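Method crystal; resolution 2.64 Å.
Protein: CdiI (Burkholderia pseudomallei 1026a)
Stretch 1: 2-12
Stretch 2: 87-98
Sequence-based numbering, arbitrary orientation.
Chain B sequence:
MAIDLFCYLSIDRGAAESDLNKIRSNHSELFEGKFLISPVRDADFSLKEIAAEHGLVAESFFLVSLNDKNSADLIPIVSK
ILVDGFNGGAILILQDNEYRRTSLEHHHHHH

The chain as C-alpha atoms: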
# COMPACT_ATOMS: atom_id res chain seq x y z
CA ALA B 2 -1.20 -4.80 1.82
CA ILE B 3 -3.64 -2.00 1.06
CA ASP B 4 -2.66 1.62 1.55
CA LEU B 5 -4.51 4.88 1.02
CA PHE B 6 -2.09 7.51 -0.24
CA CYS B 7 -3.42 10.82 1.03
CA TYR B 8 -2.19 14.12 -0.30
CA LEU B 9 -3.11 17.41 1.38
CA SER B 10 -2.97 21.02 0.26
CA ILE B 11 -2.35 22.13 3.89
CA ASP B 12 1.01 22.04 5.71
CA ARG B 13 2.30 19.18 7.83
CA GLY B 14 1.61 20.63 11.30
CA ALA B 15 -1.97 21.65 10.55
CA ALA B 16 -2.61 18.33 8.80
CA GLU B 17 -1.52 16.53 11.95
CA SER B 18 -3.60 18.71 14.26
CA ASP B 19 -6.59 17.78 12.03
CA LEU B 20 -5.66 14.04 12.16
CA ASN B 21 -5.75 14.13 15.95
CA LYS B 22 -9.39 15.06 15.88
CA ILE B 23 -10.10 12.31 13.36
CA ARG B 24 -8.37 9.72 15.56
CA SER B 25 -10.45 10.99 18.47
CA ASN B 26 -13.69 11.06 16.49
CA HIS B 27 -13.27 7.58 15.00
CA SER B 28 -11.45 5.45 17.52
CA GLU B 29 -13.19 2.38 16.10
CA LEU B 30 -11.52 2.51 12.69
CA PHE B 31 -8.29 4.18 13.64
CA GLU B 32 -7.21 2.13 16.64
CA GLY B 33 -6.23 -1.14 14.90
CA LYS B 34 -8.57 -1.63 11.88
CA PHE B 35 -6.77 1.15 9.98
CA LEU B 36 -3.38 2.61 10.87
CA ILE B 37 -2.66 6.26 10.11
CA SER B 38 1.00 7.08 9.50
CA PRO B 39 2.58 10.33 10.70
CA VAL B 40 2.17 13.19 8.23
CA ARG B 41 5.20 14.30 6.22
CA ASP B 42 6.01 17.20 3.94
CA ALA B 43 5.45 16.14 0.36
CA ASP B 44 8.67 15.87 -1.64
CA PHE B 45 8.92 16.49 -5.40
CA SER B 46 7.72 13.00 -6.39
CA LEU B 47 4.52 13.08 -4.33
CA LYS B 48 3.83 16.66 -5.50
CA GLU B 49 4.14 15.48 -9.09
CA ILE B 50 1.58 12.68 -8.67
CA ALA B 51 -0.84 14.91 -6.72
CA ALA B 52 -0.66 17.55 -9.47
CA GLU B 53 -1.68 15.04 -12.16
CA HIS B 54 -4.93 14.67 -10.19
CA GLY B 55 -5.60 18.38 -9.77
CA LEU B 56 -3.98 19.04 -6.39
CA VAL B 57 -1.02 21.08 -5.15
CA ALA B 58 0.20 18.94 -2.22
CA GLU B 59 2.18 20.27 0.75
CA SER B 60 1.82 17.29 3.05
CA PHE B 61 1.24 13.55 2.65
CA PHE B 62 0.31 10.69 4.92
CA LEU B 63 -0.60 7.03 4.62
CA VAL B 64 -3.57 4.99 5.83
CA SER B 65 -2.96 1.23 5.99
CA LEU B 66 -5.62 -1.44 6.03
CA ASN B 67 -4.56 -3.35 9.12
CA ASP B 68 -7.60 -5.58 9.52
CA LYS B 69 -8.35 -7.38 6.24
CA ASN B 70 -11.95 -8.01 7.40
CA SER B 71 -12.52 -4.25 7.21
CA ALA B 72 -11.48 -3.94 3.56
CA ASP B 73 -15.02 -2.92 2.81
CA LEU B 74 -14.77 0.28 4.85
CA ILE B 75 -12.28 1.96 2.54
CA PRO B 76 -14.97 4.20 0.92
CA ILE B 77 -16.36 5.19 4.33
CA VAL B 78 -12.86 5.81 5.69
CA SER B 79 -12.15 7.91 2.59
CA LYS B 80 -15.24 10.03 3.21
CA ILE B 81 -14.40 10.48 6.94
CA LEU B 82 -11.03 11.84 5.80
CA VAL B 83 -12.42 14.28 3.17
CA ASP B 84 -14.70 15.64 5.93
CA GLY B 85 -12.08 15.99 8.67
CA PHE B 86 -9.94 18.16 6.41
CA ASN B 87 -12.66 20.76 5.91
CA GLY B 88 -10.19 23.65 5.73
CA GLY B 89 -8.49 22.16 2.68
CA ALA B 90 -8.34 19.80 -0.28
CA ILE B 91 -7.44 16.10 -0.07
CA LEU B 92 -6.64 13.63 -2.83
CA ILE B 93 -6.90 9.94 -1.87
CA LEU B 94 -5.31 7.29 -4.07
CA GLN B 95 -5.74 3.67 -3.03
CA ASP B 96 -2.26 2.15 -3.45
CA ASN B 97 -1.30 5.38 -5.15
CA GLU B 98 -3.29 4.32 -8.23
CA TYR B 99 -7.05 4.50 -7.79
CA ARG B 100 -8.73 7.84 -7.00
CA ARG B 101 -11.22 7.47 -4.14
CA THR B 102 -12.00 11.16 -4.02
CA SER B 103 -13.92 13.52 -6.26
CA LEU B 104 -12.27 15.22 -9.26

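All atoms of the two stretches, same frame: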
# COMPACT_ATOMS: atom_id res chain seq x y z
N ALA B 2 -1.05 -5.95 0.93
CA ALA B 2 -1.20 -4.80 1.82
C ALA B 2 -1.89 -3.65 1.09
O ALA B 2 -1.49 -3.27 -0.02
CB ALA B 2 0.16 -4.34 2.35
N ILE B 3 -2.93 -3.10 1.70
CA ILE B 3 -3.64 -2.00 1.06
C ILE B 3 -3.43 -0.66 1.76
O ILE B 3 -3.63 -0.53 2.96
CB ILE B 3 -5.14 -2.32 0.88
CG1 ILE B 3 -5.32 -3.32 -0.26
CG2 ILE B 3 -5.90 -1.08 0.57
CD1 ILE B 3 -6.70 -3.94 -0.32
N ASP B 4 -3.00 0.32 0.98
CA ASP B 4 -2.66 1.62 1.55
C ASP B 4 -3.35 2.75 0.80
O ASP B 4 -3.31 2.83 -0.42
CB ASP B 4 -1.13 1.82 1.54
CG ASP B 4 -0.41 0.90 2.51
OD1 ASP B 4 -0.93 0.72 3.64
OD2 ASP B 4 0.66 0.35 2.16
N LEU B 5 -3.98 3.64 1.56
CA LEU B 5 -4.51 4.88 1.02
C LEU B 5 -3.43 5.96 1.07
O LEU B 5 -2.92 6.31 2.14
CB LEU B 5 -5.78 5.29 1.78
CG LEU B 5 -6.90 4.22 1.78
CD1 LEU B 5 -8.13 4.63 2.58
CD2 LEU B 5 -7.31 3.83 0.36
N PHE B 6 -3.03 6.42 -0.11
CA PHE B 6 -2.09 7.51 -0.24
C PHE B 6 -2.88 8.81 -0.19
O PHE B 6 -3.73 9.05 -1.03
CB PHE B 6 -1.37 7.42 -1.57
CG PHE B 6 -0.19 6.53 -1.53
CD1 PHE B 6 1.07 7.00 -1.84
CD2 PHE B 6 -0.33 5.21 -1.15
CE1 PHE B 6 2.18 6.15 -1.78
CE2 PHE B 6 0.78 4.35 -1.09
CZ PHE B 6 2.03 4.83 -1.40
N CYS B 7 -2.60 9.65 0.80
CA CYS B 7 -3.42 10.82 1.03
C CYS B 7 -2.56 12.03 0.89
O CYS B 7 -1.64 12.23 1.65
CB CYS B 7 -3.98 10.79 2.45
SG CYS B 7 -5.03 9.34 2.77
N TYR B 8 -2.86 12.84 -0.11
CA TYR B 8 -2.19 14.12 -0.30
C TYR B 8 -3.06 15.29 0.18
O TYR B 8 -4.29 15.32 -0.06
CB TYR B 8 -1.85 14.33 -1.77
CG TYR B 8 -1.17 13.14 -2.40
CD1 TYR B 8 0.16 13.21 -2.75
CD2 TYR B 8 -1.87 11.95 -2.63
CE1 TYR B 8 0.79 12.13 -3.33
CE2 TYR B 8 -1.25 10.87 -3.22
CZ TYR B 8 0.09 10.96 -3.57
OH TYR B 8 0.72 9.89 -4.15
N LEU B 9 -2.42 16.25 0.83
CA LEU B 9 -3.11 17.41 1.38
C LEU B 9 -2.54 18.72 0.85
O LEU B 9 -1.34 18.84 0.61
CB LEU B 9 -3.04 17.42 2.90
CG LEU B 9 -3.76 16.31 3.68
CD1 LEU B 9 -3.44 16.43 5.15
CD2 LEU B 9 -5.26 16.35 3.45
N SER B 10 -3.40 19.71 0.70
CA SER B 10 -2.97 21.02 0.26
C SER B 10 -2.41 21.80 1.45
O SER B 10 -1.59 22.69 1.26
CB SER B 10 -4.13 21.76 -0.40
OG SER B 10 -5.07 22.16 0.58
N ILE B 11 -2.83 21.45 2.67
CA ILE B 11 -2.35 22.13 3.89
C ILE B 11 -0.97 21.64 4.35
O ILE B 11 -0.48 20.61 3.91
CB ILE B 11 -3.37 22.02 5.06
CG1 ILE B 11 -3.63 20.56 5.43
CG2 ILE B 11 -4.69 22.63 4.66
CD1 ILE B 11 -4.48 20.40 6.66
N ASP B 12 -0.33 22.40 5.23
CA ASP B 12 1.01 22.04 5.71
C ASP B 12 0.99 20.91 6.75
O ASP B 12 -0.07 20.53 7.26
CB ASP B 12 1.76 23.27 6.23
CG ASP B 12 1.19 23.80 7.54
OD1 ASP B 12 1.94 24.43 8.33
OD2 ASP B 12 -0.02 23.59 7.77
N ASN B 87 -11.74 19.76 6.43
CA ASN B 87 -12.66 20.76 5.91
C ASN B 87 -11.89 21.94 5.31
O ASN B 87 -12.11 22.34 4.16
CB ASN B 87 -13.60 21.23 7.02
N GLY B 88 -10.96 22.47 6.11
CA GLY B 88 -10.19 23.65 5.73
C GLY B 88 -9.24 23.49 4.55
O GLY B 88 -8.40 24.37 4.32
N GLY B 89 -9.38 22.40 3.80
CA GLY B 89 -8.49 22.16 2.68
C GLY B 89 -8.88 21.00 1.77
O GLY B 89 -9.85 20.27 2.02
N ALA B 90 -8.10 20.83 0.71
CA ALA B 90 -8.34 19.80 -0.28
C ALA B 90 -7.54 18.53 0.04
O ALA B 90 -6.41 18.59 0.55
CB ALA B 90 -7.96 20.33 -1.66
N ILE B 91 -8.14 17.37 -0.25
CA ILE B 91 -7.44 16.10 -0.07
C ILE B 91 -7.63 15.21 -1.28
O ILE B 91 -8.73 15.07 -1.79
CB ILE B 91 -7.81 15.36 1.27
CG1 ILE B 91 -6.87 14.18 1.51
CG2 ILE B 91 -9.23 14.87 1.30
CD1 ILE B 91 -7.30 13.27 2.64
N LEU B 92 -6.54 14.64 -1.78
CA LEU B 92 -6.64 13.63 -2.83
C LEU B 92 -6.35 12.29 -2.16
O LEU B 92 -5.39 12.19 -1.39
CB LEU B 92 -5.64 13.94 -3.94
CG LEU B 92 -5.18 12.81 -4.86
CD1 LEU B 92 -6.31 12.40 -5.74
CD2 LEU B 92 -3.99 13.25 -5.69
N ILE B 93 -7.17 11.28 -2.41
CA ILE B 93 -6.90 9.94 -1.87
C ILE B 93 -6.74 8.90 -2.97
O ILE B 93 -7.70 8.58 -3.66
CB ILE B 93 -8.01 9.44 -0.92
CG1 ILE B 93 -8.22 10.39 0.26
CG2 ILE B 93 -7.71 8.01 -0.44
CD1 ILE B 93 -9.34 9.95 1.20
N LEU B 94 -5.54 8.36 -3.12
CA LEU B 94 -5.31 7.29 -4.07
C LEU B 94 -5.05 5.94 -3.36
O LEU B 94 -4.05 5.74 -2.66
CB LEU B 94 -4.15 7.64 -5.00
CG LEU B 94 -4.18 8.94 -5.79
CD1 LEU B 94 -3.00 9.02 -6.73
CD2 LEU B 94 -5.45 9.06 -6.59
N GLN B 95 -5.96 5.00 -3.55
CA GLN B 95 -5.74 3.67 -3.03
C GLN B 95 -4.53 3.09 -3.75
O GLN B 95 -4.48 3.06 -5.00
CB GLN B 95 -6.96 2.80 -3.24
CG GLN B 95 -6.91 1.53 -2.46
CD GLN B 95 -8.28 0.91 -2.28
OE1 GLN B 95 -9.29 1.61 -2.23
NE2 GLN B 95 -8.31 -0.41 -2.16
N ASP B 96 -3.54 2.66 -2.96
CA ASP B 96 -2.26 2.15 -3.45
C ASP B 96 -1.65 3.06 -4.51
O ASP B 96 -0.97 2.60 -5.44
CB ASP B 96 -2.39 0.69 -3.94
CG ASP B 96 -2.46 -0.31 -2.78
OD1 ASP B 96 -1.85 -0.03 -1.70
OD2 ASP B 96 -3.12 -1.37 -2.94
N ASN B 97 -1.92 4.35 -4.34
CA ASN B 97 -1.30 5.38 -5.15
C ASN B 97 -1.66 5.23 -6.62
O ASN B 97 -0.93 5.68 -7.50
CB ASN B 97 0.23 5.36 -4.94
CG ASN B 97 0.85 6.75 -5.01
OD1 ASN B 97 0.19 7.77 -4.78
ND2 ASN B 97 2.14 6.80 -5.33
N GLU B 98 -2.81 4.61 -6.87
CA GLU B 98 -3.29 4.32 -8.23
C GLU B 98 -4.72 4.76 -8.48
O GLU B 98 -5.00 5.45 -9.45
CB GLU B 98 -3.19 2.83 -8.55
CG GLU B 98 -1.77 2.36 -8.75
CD GLU B 98 -1.67 0.89 -9.04
OE1 GLU B 98 -0.54 0.37 -8.92
OE2 GLU B 98 -2.68 0.24 -9.38

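The strand of CdiI that runs through Leu5 to Leu9 pairs antiparallel with strand 91-95, their N-to-C directions 157° apart, and the two stretches together bury 847 Å². Phe6 and Leu94 form one hydrogen-bonded pair (Phe6 N to Leu94 O and Leu94 N to Phe6 O, both 2.8 Å), Tyr8 and Leu92 another (Tyr8 N to Leu92 O and Leu92 N to Tyr8 O, both 2.9 Å). The non-hydrogen-bonded pairs lie closer, with CA-CA 4.4 Å for Leu5 and Gln95 and 4.6 Å for Cys7 and Ile93; CA-H...O contacts such as Ile91 CA to Tyr8 O (3.2 Å) fill in between the amide bonds.

Alternation sends Leu5, Cys7, Leu9, Ile91, Ile93 and Gln95 to one face. Leu5 and Leu9 both adopt chi1 m, chi2 t, and their ends come nearer the partner strand: Leu5 CD2 reaches Gln95 CG at 3.7 Å, and Leu9 CD2 packs tightly on Ile91 CG1 at 3.3 Å. Ile91, with both chi angles t, also sends CD1 to Cys7 CB (4.1 Å). The small Cys7, chi1 m, places SG 4.2 Å from Ile93 CG1. Gln95 is extended through chi1 and chi2 (both t), laying its aliphatic part along Leu5 while its buried amide is satisfied elsewhere in the structure.

The other face carries Phe6, Tyr8, Leu92 and Leu94. The CA-to-CB bond of Tyr8 points to this face, and at chi1 -48° and chi2 -110° the end of the side chain comes nearer the partner strand, with CD2 3.9 Å from Leu92 CD2 and CE2 4.3 Å from Leu94 CD1. Phe6 (chi1 -85°) offers a ring face to Asn97, whose CB sits 3.6 Å from the ring centroid and 10° off its normal, a CH-pi contact. Asn97 has an off-rotamer chi1 of -146° and a positive phi of 62°; its N bonds back to Leu94 O at 3.0 Å in the turn that ends the strand.

Asp96, also at positive phi (48°), closes this end. Its CA-to-CB bond points away, but chi1 m and chi2 -31° bring the carboxylate back, so that OD1 accepts Asp4 N at 2.9 Å, while Asp96 N donates to Asp4 O at 2.6 Å. A side-chain oxygen thus continues the ladder.

At the far end, Ser10 N donates to Ala90 O (3.2 Å), and chi1 p positions Ser10 OG to accept a weak bond from Ala90 N (3.3 Å). Gly89 suits its place: an ideal CB there would lie 2.9 Å from Ile11 CG2, a clash.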